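Local coordinates for protein putative citrate lyase (Ralstonia eutropha, PDB 3QQW) that probably acts as a magnesium-dependent lyase of the citrate lyase family, possibly cleaving (S)-citramalyl-CoA, on a TIM-barrel scaffold, at residues G46-V51 against Q259-V264; K33-A38 against A72-S77; A24-A29 against Y114-K119. All coordinates share one frame; numbering follows the deposited sequence.

Interaction 1. Residues G46-V51 against Q259-V264; sequences GPVFDV and QIQPIV
One face of the F49 ring is covered by the end of I260. The terminal methyl CD1 stands 3.7 Å from the ring centroid and only 7° off the ring normal. It sits almost exactly over the middle, and all six ring carbons lie at nearly the same distance from it. This is a CH-pi contact over the ring face. The other methyl of I260 meets the root of the ring: CG2 of I260 is 3.6 Å from CD1 of F49. At the ring's far end, CZ of F49 comes within 3.4 Å of the carbonyl O of A38, in helix 32-45. For F49, chi1 (71°) places the ring and chi2 (-82°) turns its face to I260 of helix 260-267.

One turn further along helix 260-267, V264 meets V48. Their two side chains cross at about a right angle, with CG2 of V48 and CG2 of V264 4.0 Å apart. The same V264 methyl also rests 3.4 Å from the carbonyl O of V48. NE2 of Q261 only grazes CG2 of V48. I260 and V264 are i and i+4, so both point from one side of the helix.

L41 of helix 32-45 packs on both F49 and I260. C25 and H27 of strand 25-29 also touch F49, and H27 reaches I260 as well. The helix after the last barrel strand is thereby joined to the start of the second strand, past the first.

No hydrogen bond or salt bridge joins the two segments. Cohesion comes from methyl-on-ring and methyl-on-methyl packing, so shape fit and burial of apolar surface hold this part of the barrel's outer layer.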
ATOM      1  N   GLY C  46       2.293 -27.732 -26.984  1.00 44.73           N
ATOM      2  CA  GLY C  46       1.775 -26.567 -27.686  1.00 43.66           C
ATOM      3  C   GLY C  46       2.371 -25.365 -26.980  1.00 45.45           C
ATOM      4  O   GLY C  46       2.866 -25.519 -25.847  1.00 43.00           O
ATOM      5  N   PRO C  47       2.356 -24.151 -27.592  1.00 41.17           N
ATOM      6  CA  PRO C  47       2.989 -22.994 -26.926  1.00 39.74           C
ATOM      7  C   PRO C  47       2.191 -22.470 -25.703  1.00 44.35           C
ATOM      8  O   PRO C  47       1.969 -21.264 -25.556  1.00 44.83           O
ATOM      9  CB  PRO C  47       3.114 -21.965 -28.056  1.00 41.32           C
ATOM     10  CG  PRO C  47       1.994 -22.290 -28.993  1.00 46.42           C
ATOM     11  CD  PRO C  47       1.812 -23.786 -28.920  1.00 43.03           C
ATOM     12  N   VAL C  48       1.814 -23.389 -24.785  1.00 41.16           N
ATOM     13  CA  VAL C  48       1.089 -23.111 -23.516  1.00 39.43           C
ATOM     14  C   VAL C  48       2.057 -22.496 -22.509  1.00 40.15           C
ATOM     15  O   VAL C  48       1.643 -21.972 -21.482  1.00 39.27           O
ATOM     16  CB  VAL C  48       0.338 -24.341 -22.918  1.00 42.25           C
ATOM     17  CG1 VAL C  48      -0.745 -24.827 -23.867  1.00 43.23           C
ATOM     18  CG2 VAL C  48       1.291 -25.470 -22.525  1.00 41.39           C
ATOM     19  N   PHE C  49       3.351 -22.548 -22.821  1.00 36.65           N
ATOM     20  CA  PHE C  49       4.395 -21.953 -22.007  1.00 35.28           C
ATOM     21  C   PHE C  49       5.471 -21.336 -22.902  1.00 39.31           C
ATOM     22  O   PHE C  49       5.725 -21.827 -24.017  1.00 38.07           O
ATOM     23  CB  PHE C  49       5.014 -22.974 -21.033  1.00 36.66           C
ATOM     24  CG  PHE C  49       5.869 -24.041 -21.683  1.00 37.60           C
ATOM     25  CD1 PHE C  49       5.289 -25.170 -22.263  1.00 39.43           C
ATOM     26  CD2 PHE C  49       7.255 -23.942 -21.671  1.00 38.29           C
ATOM     27  CE1 PHE C  49       6.085 -26.166 -22.830  1.00 40.73           C
ATOM     28  CE2 PHE C  49       8.047 -24.935 -22.258  1.00 39.96           C
ATOM     29  CZ  PHE C  49       7.458 -26.044 -22.820  1.00 38.67           C
ATOM     30  N   ASP C  50       6.082 -20.249 -22.408  1.00 34.66           N
ATOM     31  CA  ASP C  50       7.203 -19.603 -23.049  1.00 34.31           C
ATOM     32  C   ASP C  50       8.500 -20.179 -22.482  1.00 36.87           C
ATOM     33  O   ASP C  50       8.504 -20.721 -21.389  1.00 34.74           O
ATOM     34  CB  ASP C  50       7.152 -18.090 -22.837  1.00 35.64           C
ATOM     35  CG  ASP C  50       6.081 -17.367 -23.613  1.00 44.76           C
ATOM     36  OD1 ASP C  50       5.634 -17.903 -24.670  1.00 43.63           O
ATOM     37  OD2 ASP C  50       5.734 -16.236 -23.218  1.00 45.75           O
ATOM     38  N   VAL C  51       9.603 -20.062 -23.223  1.00 34.62           N
ATOM     39  CA  VAL C  51      10.898 -20.536 -22.747  1.00 32.66           C
ATOM     40  C   VAL C  51      11.801 -19.330 -22.560  1.00 34.79           C
ATOM     41  O   VAL C  51      11.963 -18.534 -23.476  1.00 35.82           O
ATOM     42  CB  VAL C  51      11.507 -21.578 -23.707  1.00 38.01           C
ATOM     43  CG1 VAL C  51      12.908 -21.982 -23.274  1.00 38.25           C
ATOM     44  CG2 VAL C  51      10.614 -22.799 -23.814  1.00 39.64           C
ATOM     45  N   GLN C 259       6.302 -28.610 -13.480  1.00 48.67           N
ATOM     46  CA  GLN C 259       5.566 -27.428 -12.982  1.00 45.96           C
ATOM     47  C   GLN C 259       4.666 -26.784 -14.043  1.00 45.09           C
ATOM     48  O   GLN C 259       3.719 -26.096 -13.675  1.00 42.12           O
ATOM     49  CB  GLN C 259       6.527 -26.347 -12.451  1.00 45.06           C
ATOM     50  CG  GLN C 259       7.487 -26.830 -11.387  1.00 37.49           C
ATOM     51  CD  GLN C 259       8.298 -25.746 -10.759  1.00 53.52           C
ATOM     52  OE1 GLN C 259       8.858 -24.888 -11.426  1.00 52.61           O
ATOM     53  NE2 GLN C 259       8.442 -25.807  -9.449  1.00 52.57           N
ATOM     54  N   ILE C 260       4.951 -27.015 -15.349  1.00 41.67           N
ATOM     55  CA  ILE C 260       4.263 -26.386 -16.480  1.00 40.06           C
ATOM     56  C   ILE C 260       2.748 -26.656 -16.474  1.00 49.70           C
ATOM     57  O   ILE C 260       1.985 -25.690 -16.336  1.00 51.55           O
ATOM     58  CB  ILE C 260       4.921 -26.732 -17.844  1.00 40.64           C
ATOM     59  CG1 ILE C 260       6.384 -26.223 -17.861  1.00 38.25           C
ATOM     60  CG2 ILE C 260       4.090 -26.161 -19.033  1.00 36.47           C
ATOM     61  CD1 ILE C 260       7.239 -26.691 -18.985  1.00 36.19           C
ATOM     62  N   GLN C 261       2.318 -27.922 -16.639  1.00 47.02           N
ATOM     63  CA  GLN C 261       0.903 -28.253 -16.684  1.00 48.52           C
ATOM     64  C   GLN C 261       0.159 -27.772 -15.416  1.00 52.42           C
ATOM     65  O   GLN C 261      -0.842 -27.082 -15.606  1.00 52.26           O
ATOM     66  CB  GLN C 261       0.678 -29.744 -16.967  1.00 52.40           C
ATOM     67  CG  GLN C 261      -0.333 -29.994 -18.097  1.00 72.58           C
ATOM     68  CD  GLN C 261       0.147 -29.562 -19.465  1.00 77.58           C
ATOM     69  OE1 GLN C 261       1.109 -30.100 -20.007  1.00 72.37           O
ATOM     70  NE2 GLN C 261      -0.527 -28.587 -20.040  1.00 62.89           N
ATOM     71  N   PRO C 262       0.636 -27.977 -14.154  1.00 50.31           N
ATOM     72  CA  PRO C 262      -0.106 -27.426 -12.990  1.00 50.36           C
ATOM     73  C   PRO C 262      -0.260 -25.895 -13.037  1.00 51.89           C
ATOM     74  O   PRO C 262      -1.321 -25.395 -12.668  1.00 52.36           O
ATOM     75  CB  PRO C 262       0.744 -27.843 -11.783  1.00 52.22           C
ATOM     76  CG  PRO C 262       1.524 -29.003 -12.253  1.00 57.33           C
ATOM     77  CD  PRO C 262       1.796 -28.777 -13.706  1.00 51.99           C
ATOM     78  N   ILE C 263       0.755 -25.159 -13.547  1.00 45.72           N
ATOM     79  CA  ILE C 263       0.685 -23.693 -13.650  1.00 43.68           C
ATOM     80  C   ILE C 263      -0.343 -23.309 -14.719  1.00 49.19           C
ATOM     81  O   ILE C 263      -1.219 -22.489 -14.427  1.00 50.40           O
ATOM     82  CB  ILE C 263       2.062 -23.024 -13.885  1.00 44.79           C
ATOM     83  CG1 ILE C 263       2.946 -23.117 -12.612  1.00 45.03           C
ATOM     84  CG2 ILE C 263       1.902 -21.552 -14.321  1.00 44.19           C
ATOM     85  CD1 ILE C 263       4.452 -22.881 -12.815  1.00 49.31           C
ATOM     86  N   VAL C 264      -0.258 -23.910 -15.939  1.00 43.56           N
ATOM     87  CA  VAL C 264      -1.176 -23.622 -17.044  1.00 42.68           C
ATOM     88  C   VAL C 264      -2.640 -23.894 -16.608  1.00 50.69           C
ATOM     89  O   VAL C 264      -3.492 -23.020 -16.758  1.00 49.11           O
ATOM     90  CB  VAL C 264      -0.782 -24.406 -18.334  1.00 45.91           C
ATOM     91  CG1 VAL C 264      -1.886 -24.362 -19.394  1.00 46.28           C
ATOM     92  CG2 VAL C 264       0.543 -23.885 -18.901  1.00 43.30           C
TER

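Interaction 2. Residues K33-A38 against A72-S77; sequences KLIGKA and ARMIAS
M74, a selenomethionine, reaches from helix 64-76 to I35 and G36 of helix 32-45. Its CB lies 3.9 Å from CG2 of I35. Its CG is a little further from the same methyl, at 4.2 Å. CG is anti to the carbonyl carbon (chi1 -72°), and the chain then bends at both chi2 and chi3. The bends carry the selenium around and bring the terminal methyl CE up to the backbone of helix 32-45. There CE sits 3.6 Å from both N and CA of G36. CE also comes 4.0 Å from CG2 of I35, so that one methyl is met at the base and at the tip of M74. G36 has no side chain, and CE rests on its backbone. Just past the end of helix 64-76, OG of S77 donates to the carbonyl O of M74 at 2.7 Å.

The two helices flank strand 49-54 in sequence. I35 also packs on A29 of strand 25-29 and on C53 of strand 49-54, and I75 touches C53 too. The contact therefore ties two neighbouring outer helices together over the barrel strands. A salt bridge from R73 to E32 adds a polar link between them.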
ATOM      1  N   LYS C  33      21.236 -28.020 -23.921  1.00 45.82           N
ATOM      2  CA  LYS C  33      20.482 -29.272 -23.783  1.00 46.12           C
ATOM      3  C   LYS C  33      19.065 -28.986 -23.254  1.00 48.54           C
ATOM      4  O   LYS C  33      18.078 -29.369 -23.894  1.00 47.79           O
ATOM      5  CB  LYS C  33      21.227 -30.248 -22.842  1.00 49.44           C
ATOM      6  N   LEU C  34      18.973 -28.282 -22.102  1.00 42.65           N
ATOM      7  CA  LEU C  34      17.698 -27.965 -21.480  1.00 40.48           C
ATOM      8  C   LEU C  34      16.864 -26.972 -22.297  1.00 41.94           C
ATOM      9  O   LEU C  34      15.641 -27.092 -22.271  1.00 41.98           O
ATOM     10  CB  LEU C  34      17.881 -27.476 -20.044  1.00 40.04           C
ATOM     11  CG  LEU C  34      18.416 -28.522 -19.069  1.00 45.41           C
ATOM     12  CD1 LEU C  34      18.804 -27.869 -17.769  1.00 47.23           C
ATOM     13  CD2 LEU C  34      17.412 -29.635 -18.817  1.00 43.04           C
ATOM     14  N   ILE C  35      17.509 -26.027 -23.038  1.00 36.81           N
ATOM     15  CA  ILE C  35      16.812 -25.089 -23.914  1.00 34.51           C
ATOM     16  C   ILE C  35      16.155 -25.912 -25.054  1.00 39.87           C
ATOM     17  O   ILE C  35      14.956 -25.757 -25.308  1.00 38.88           O
ATOM     18  CB  ILE C  35      17.744 -23.957 -24.425  1.00 36.47           C
ATOM     19  CG1 ILE C  35      18.044 -22.919 -23.295  1.00 36.31           C
ATOM     20  CG2 ILE C  35      17.164 -23.261 -25.661  1.00 33.31           C
ATOM     21  CD1 ILE C  35      19.426 -22.107 -23.469  1.00 40.52           C
ATOM     22  N   GLY C  36      16.948 -26.805 -25.672  1.00 36.89           N
ATOM     23  CA  GLY C  36      16.506 -27.717 -26.712  1.00 36.27           C
ATOM     24  C   GLY C  36      15.288 -28.496 -26.267  1.00 41.03           C
ATOM     25  O   GLY C  36      14.228 -28.357 -26.869  1.00 41.38           O
ATOM     26  N   LYS C  37      15.400 -29.207 -25.133  1.00 39.27           N
ATOM     27  CA  LYS C  37      14.339 -30.027 -24.523  1.00 39.97           C
ATOM     28  C   LYS C  37      13.047 -29.215 -24.254  1.00 43.43           C
ATOM     29  O   LYS C  37      11.951 -29.699 -24.553  1.00 43.01           O
ATOM     30  CB  LYS C  37      14.833 -30.656 -23.221  1.00 43.52           C
ATOM     31  CG  LYS C  37      15.712 -31.893 -23.419  1.00 62.50           C
ATOM     32  CD  LYS C  37      16.053 -32.477 -22.053  1.00 78.27           C
ATOM     33  CE  LYS C  37      16.980 -33.660 -22.079  1.00 94.51           C
ATOM     34  NZ  LYS C  37      17.531 -33.935 -20.719  1.00103.54           N
ATOM     35  N   ALA C  38      13.185 -27.962 -23.747  1.00 38.72           N
ATOM     36  CA  ALA C  38      12.077 -27.052 -23.461  1.00 36.81           C
ATOM     37  C   ALA C  38      11.385 -26.637 -24.766  1.00 41.83           C
ATOM     38  O   ALA C  38      10.149 -26.631 -24.830  1.00 44.00           O
ATOM     39  CB  ALA C  38      12.578 -25.841 -22.710  1.00 36.73           C
ATOM     40  N   ALA C  72      21.413 -17.123 -28.639  1.00 34.22           N
ATOM     41  CA  ALA C  72      21.025 -16.538 -29.922  1.00 33.79           C
ATOM     42  C   ALA C  72      20.857 -17.604 -30.999  1.00 39.89           C
ATOM     43  O   ALA C  72      19.845 -17.608 -31.688  1.00 40.15           O
ATOM     44  CB  ALA C  72      22.068 -15.513 -30.365  1.00 35.09           C
ATOM     45  N   ARG C  73      21.827 -18.533 -31.103  1.00 37.48           N
ATOM     46  CA  ARG C  73      21.817 -19.633 -32.059  1.00 37.19           C
ATOM     47  C   ARG C  73      20.588 -20.539 -31.845  1.00 39.98           C
ATOM     48  O   ARG C  73      19.921 -20.884 -32.805  1.00 39.05           O
ATOM     49  CB  ARG C  73      23.138 -20.441 -31.975  1.00 36.58           C
ATOM     50  CG  ARG C  73      23.146 -21.682 -32.875  1.00 44.51           C
ATOM     51  CD  ARG C  73      24.460 -22.448 -32.942  1.00 46.70           C
ATOM     52  NE  ARG C  73      25.087 -22.679 -31.636  1.00 48.89           N
ATOM     53  CZ  ARG C  73      24.769 -23.654 -30.784  1.00 55.33           C
ATOM     54  NH1 ARG C  73      23.786 -24.504 -31.068  1.00 44.30           N
ATOM     55  NH2 ARG C  73      25.408 -23.764 -29.626  1.00 34.50           N
HETATM   56  N   MSE C  74      20.293 -20.905 -30.600  1.00 35.97           N
HETATM   57  CA  MSE C  74      19.169 -21.761 -30.231  1.00 33.00           C
HETATM   58  C   MSE C  74      17.850 -21.090 -30.584  1.00 40.05           C
HETATM   59  O   MSE C  74      16.982 -21.737 -31.153  1.00 42.32           O
HETATM   60  CB  MSE C  74      19.225 -22.095 -28.717  1.00 32.82           C
HETATM   61  CG  MSE C  74      20.354 -23.075 -28.383  1.00 37.94           C
HETATM   62 SE   MSE C  74      20.272 -24.749 -29.402  0.75 44.42          SE
HETATM   63  CE  MSE C  74      18.877 -25.613 -28.465  1.00 40.61           C
ATOM     64  N   ILE C  75      17.708 -19.785 -30.268  1.00 36.29           N
ATOM     65  CA  ILE C  75      16.487 -19.012 -30.526  1.00 34.27           C
ATOM     66  C   ILE C  75      16.276 -18.865 -32.070  1.00 37.51           C
ATOM     67  O   ILE C  75      15.151 -18.970 -32.536  1.00 36.39           O
ATOM     68  CB  ILE C  75      16.501 -17.645 -29.756  1.00 34.84           C
ATOM     69  CG1 ILE C  75      16.376 -17.884 -28.228  1.00 33.93           C
ATOM     70  CG2 ILE C  75      15.392 -16.703 -30.238  1.00 33.80           C
ATOM     71  CD1 ILE C  75      16.451 -16.623 -27.336  1.00 39.90           C
ATOM     72  N   ALA C  76      17.349 -18.660 -32.829  1.00 33.90           N
ATOM     73  CA  ALA C  76      17.295 -18.511 -34.283  1.00 34.21           C
ATOM     74  C   ALA C  76      17.038 -19.833 -34.999  1.00 41.83           C
ATOM     75  O   ALA C  76      16.550 -19.818 -36.122  1.00 44.37           O
ATOM     76  CB  ALA C  76      18.607 -17.920 -34.793  1.00 34.41           C
ATOM     77  N   SER C  77      17.392 -20.961 -34.373  1.00 38.06           N
ATOM     78  CA  SER C  77      17.348 -22.288 -34.989  1.00 38.38           C
ATOM     79  C   SER C  77      15.945 -22.785 -35.290  1.00 44.04           C
ATOM     80  O   SER C  77      14.973 -22.304 -34.718  1.00 44.05           O
ATOM     81  CB  SER C  77      18.079 -23.315 -34.124  1.00 38.28           C
ATOM     82  OG  SER C  77      17.309 -23.646 -32.985  1.00 42.55           O
TER

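Interaction 3. Residues A24-A29 against Y114-K119; sequences ACEHFA and YITVPK
E26 and Y114 reach toward each other across the inside of the barrel, from strand 25-29 and the segment 114-119. CG of E26 is anti to the backbone N (chi1 -168°), and the chain runs on straight. This extended form carries the carboxylate to the phenol end of the tyrosine. Y114 has CG between its backbone N and carbonyl carbon (chi1 54°). The hydroxyl OH of Y114 lies 3.3 Å from both CG and CD of E26. The carboxylate and the ring are tilted 30° apart, and OE1 of E26 approaches the ring obliquely, 3.8 Å from CZ of Y114.

T116 is placed differently. Its OG1 stays 4.0 Å from OE2 of E26. Water 1 bridges the two. It donates to OE2 of E26 at 2.5 Å and accepts from OG1 of T116 at 2.5 Å, both short distances.

Partners on the neighbouring strands fix these groups. OE1 of E26 forms a salt bridge with R251, and OE2 is hydrogen-bonded to OG1 of T52. The Y114 hydroxyl also bonds to OG1 of T52, while H149 stacks on its ring.

T116 lies about 4 Å from the side chain of R88 and about 8 Å from that of E153, both predicted substrate-binding residues. The contact is thus close to the likely pocket.

The chemistry is that of a buried carboxylate in a polar network. The tyrosine is placed by its bond to T52 and by ring stacking, and the link to T116 runs through water. The carboxylate itself is gripped at both oxygens, OE1 by R251 and OE2 by two bonds, from T52 and the water.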
ATOM      1  N   ALA C  24       0.396 -18.624 -19.673  1.00 40.44           N
ATOM      2  CA  ALA C  24       0.293 -18.629 -18.207  1.00 39.21           C
ATOM      3  C   ALA C  24       1.606 -19.030 -17.540  1.00 39.45           C
ATOM      4  O   ALA C  24       1.819 -18.762 -16.361  1.00 38.88           O
ATOM      5  CB  ALA C  24      -0.787 -19.605 -17.818  1.00 40.75           C
ATOM      6  N   CYS C  25       2.494 -19.669 -18.302  1.00 35.33           N
ATOM      7  CA  CYS C  25       3.735 -20.208 -17.768  1.00 33.65           C
ATOM      8  C   CYS C  25       4.951 -19.797 -18.563  1.00 37.09           C
ATOM      9  O   CYS C  25       4.923 -19.754 -19.791  1.00 35.54           O
ATOM     10  CB  CYS C  25       3.627 -21.731 -17.698  1.00 33.93           C
ATOM     11  SG  CYS C  25       5.058 -22.536 -16.952  1.00 36.87           S
ATOM     12  N   GLU C  26       6.043 -19.564 -17.841  1.00 34.86           N
ATOM     13  CA  GLU C  26       7.329 -19.191 -18.414  1.00 34.16           C
ATOM     14  C   GLU C  26       8.385 -20.098 -17.835  1.00 37.05           C
ATOM     15  O   GLU C  26       8.709 -19.983 -16.648  1.00 36.16           O
ATOM     16  CB  GLU C  26       7.656 -17.713 -18.158  1.00 34.17           C
ATOM     17  CG  GLU C  26       8.837 -17.235 -18.988  1.00 36.61           C
ATOM     18  CD  GLU C  26       9.202 -15.783 -18.775  1.00 47.22           C
ATOM     19  OE1 GLU C  26       8.367 -14.919 -19.109  1.00 43.18           O
ATOM     20  OE2 GLU C  26      10.320 -15.503 -18.285  1.00 41.42           O
ATOM     21  N   HIS C  27       8.896 -21.017 -18.661  1.00 34.18           N
ATOM     22  CA  HIS C  27       9.871 -22.015 -18.233  1.00 35.63           C
ATOM     23  C   HIS C  27      11.307 -21.542 -18.492  1.00 40.72           C
ATOM     24  O   HIS C  27      11.622 -21.071 -19.582  1.00 39.94           O
ATOM     25  CB  HIS C  27       9.602 -23.349 -18.925  1.00 37.86           C
ATOM     26  CG  HIS C  27      10.459 -24.452 -18.416  1.00 43.62           C
ATOM     27  ND1 HIS C  27      10.224 -25.039 -17.179  1.00 46.72           N
ATOM     28  CD2 HIS C  27      11.549 -25.022 -18.974  1.00 46.65           C
ATOM     29  CE1 HIS C  27      11.174 -25.946 -17.031  1.00 47.60           C
ATOM     30  NE2 HIS C  27      11.992 -25.975 -18.087  1.00 47.96           N
ATOM     31  N   PHE C  28      12.169 -21.638 -17.466  1.00 37.75           N
ATOM     32  CA  PHE C  28      13.579 -21.260 -17.570  1.00 36.59           C
ATOM     33  C   PHE C  28      14.446 -22.466 -17.832  1.00 42.65           C
ATOM     34  O   PHE C  28      14.185 -23.522 -17.269  1.00 43.51           O
ATOM     35  CB  PHE C  28      14.044 -20.556 -16.289  1.00 36.87           C
ATOM     36  CG  PHE C  28      13.623 -19.115 -16.285  1.00 35.15           C
ATOM     37  CD1 PHE C  28      12.273 -18.765 -16.208  1.00 35.55           C
ATOM     38  CD2 PHE C  28      14.566 -18.101 -16.373  1.00 35.74           C
ATOM     39  CE1 PHE C  28      11.885 -17.437 -16.241  1.00 35.47           C
ATOM     40  CE2 PHE C  28      14.177 -16.763 -16.341  1.00 36.70           C
ATOM     41  CZ  PHE C  28      12.844 -16.443 -16.292  1.00 34.47           C
ATOM     42  N   ALA C  29      15.480 -22.288 -18.682  1.00 39.56           N
ATOM     43  CA  ALA C  29      16.492 -23.284 -19.096  1.00 40.57           C
ATOM     44  C   ALA C  29      17.788 -22.515 -19.394  1.00 44.71           C
ATOM     45  O   ALA C  29      17.754 -21.522 -20.123  1.00 43.46           O
ATOM     46  CB  ALA C  29      16.021 -24.079 -20.316  1.00 40.71           C
ATOM     47  N   TYR C 114      11.100 -12.041 -26.362  1.00 29.14           N
ATOM     48  CA  TYR C 114      11.244 -11.014 -25.333  1.00 28.86           C
ATOM     49  C   TYR C 114      12.623 -11.053 -24.699  1.00 36.60           C
ATOM     50  O   TYR C 114      13.354 -12.044 -24.833  1.00 35.68           O
ATOM     51  CB  TYR C 114      10.175 -11.170 -24.213  1.00 27.72           C
ATOM     52  CG  TYR C 114      10.150 -12.540 -23.595  1.00 27.26           C
ATOM     53  CD1 TYR C 114      10.975 -12.858 -22.515  1.00 29.03           C
ATOM     54  CD2 TYR C 114       9.298 -13.529 -24.081  1.00 27.97           C
ATOM     55  CE1 TYR C 114      10.978 -14.139 -21.959  1.00 27.91           C
ATOM     56  CE2 TYR C 114       9.303 -14.814 -23.542  1.00 27.53           C
ATOM     57  CZ  TYR C 114      10.144 -15.113 -22.483  1.00 31.68           C
ATOM     58  OH  TYR C 114      10.117 -16.372 -21.931  1.00 33.21           O
ATOM     59  N   ILE C 115      12.941  -9.992 -23.942  1.00 33.69           N
ATOM     60  CA  ILE C 115      14.150  -9.915 -23.140  1.00 32.83           C
ATOM     61  C   ILE C 115      13.697  -9.693 -21.704  1.00 36.96           C
ATOM     62  O   ILE C 115      12.883  -8.807 -21.429  1.00 36.22           O
ATOM     63  CB  ILE C 115      15.156  -8.839 -23.634  1.00 36.15           C
ATOM     64  CG1 ILE C 115      15.862  -9.333 -24.898  1.00 36.19           C
ATOM     65  CG2 ILE C 115      16.178  -8.466 -22.546  1.00 36.39           C
ATOM     66  CD1 ILE C 115      16.475  -8.263 -25.660  1.00 35.96           C
ATOM     67  N   THR C 116      14.207 -10.530 -20.803  1.00 34.14           N
ATOM     68  CA  THR C 116      13.958 -10.445 -19.374  1.00 33.43           C
ATOM     69  C   THR C 116      15.133  -9.679 -18.768  1.00 39.82           C
ATOM     70  O   THR C 116      16.298 -10.053 -18.958  1.00 40.46           O
ATOM     71  CB  THR C 116      13.719 -11.813 -18.796  1.00 34.97           C
ATOM     72  OG1 THR C 116      12.556 -12.354 -19.416  1.00 43.79           O
ATOM     73  CG2 THR C 116      13.514 -11.777 -17.297  1.00 33.08           C
ATOM     74  N   VAL C 117      14.813  -8.564 -18.099  1.00 36.16           N
ATOM     75  CA  VAL C 117      15.795  -7.666 -17.475  1.00 35.46           C
ATOM     76  C   VAL C 117      15.735  -7.878 -15.952  1.00 37.59           C
ATOM     77  O   VAL C 117      14.715  -7.582 -15.311  1.00 34.90           O
ATOM     78  CB  VAL C 117      15.539  -6.189 -17.878  1.00 37.60           C
ATOM     79  CG1 VAL C 117      16.547  -5.245 -17.243  1.00 39.62           C
ATOM     80  CG2 VAL C 117      15.499  -6.023 -19.385  1.00 35.33           C
ATOM     81  N   PRO C 118      16.841  -8.327 -15.350  1.00 36.19           N
ATOM     82  CA  PRO C 118      16.810  -8.613 -13.912  1.00 36.99           C
ATOM     83  C   PRO C 118      17.453  -7.540 -13.035  1.00 44.76           C
ATOM     84  O   PRO C 118      18.252  -6.732 -13.508  1.00 43.55           O
ATOM     85  CB  PRO C 118      17.644  -9.891 -13.819  1.00 38.44           C
ATOM     86  CG  PRO C 118      18.674  -9.714 -14.877  1.00 42.88           C
ATOM     87  CD  PRO C 118      18.106  -8.794 -15.949  1.00 38.49           C
ATOM     88  N   LYS C 119      17.140  -7.594 -11.726  1.00 42.13           N
ATOM     89  CA  LYS C 119      17.786  -6.838 -10.667  1.00 43.12           C
ATOM     90  C   LYS C 119      17.975  -5.330 -10.914  1.00 45.51           C
ATOM     91  O   LYS C 119      18.944  -4.758 -10.394  1.00 46.29           O
ATOM     92  CB  LYS C 119      19.168  -7.469 -10.411  1.00 47.71           C
ATOM     93  CG  LYS C 119      19.189  -8.565  -9.360  1.00 72.62           C
ATOM     94  CD  LYS C 119      20.393  -9.492  -9.586  1.00 88.00           C
ATOM     95  CE  LYS C 119      20.167 -10.911  -9.106  1.00 97.91           C
ATOM     96  NZ  LYS C 119      19.119 -11.621  -9.892  1.00101.82           N
TER
HETATM   97  O   HOH W   1      10.606 -12.984 -18.063  1.00 28.71           O

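In the fold
All three contacts are buried, but at different depths. Interaction 3 lies inside the barrel, near its centre. Interactions 1 and 2 lie in the layer between the strands and the outer helices, with interaction 2 the furthest out. Strand 25-29 touches all three: D50 of interaction 1 pairs with C25 and H27 through backbone hydrogen bonds, and A29 packs on I35 of interaction 2. Helix 32-45 joins the outer two, where A38 meets F49 and V51. Chemistry follows place. The outer two contacts are apolar, one with a methyl over a ring and the other with a methyl on a glycine backbone. The inner one is polar, charged and hydrated, close to the predicted substrate site.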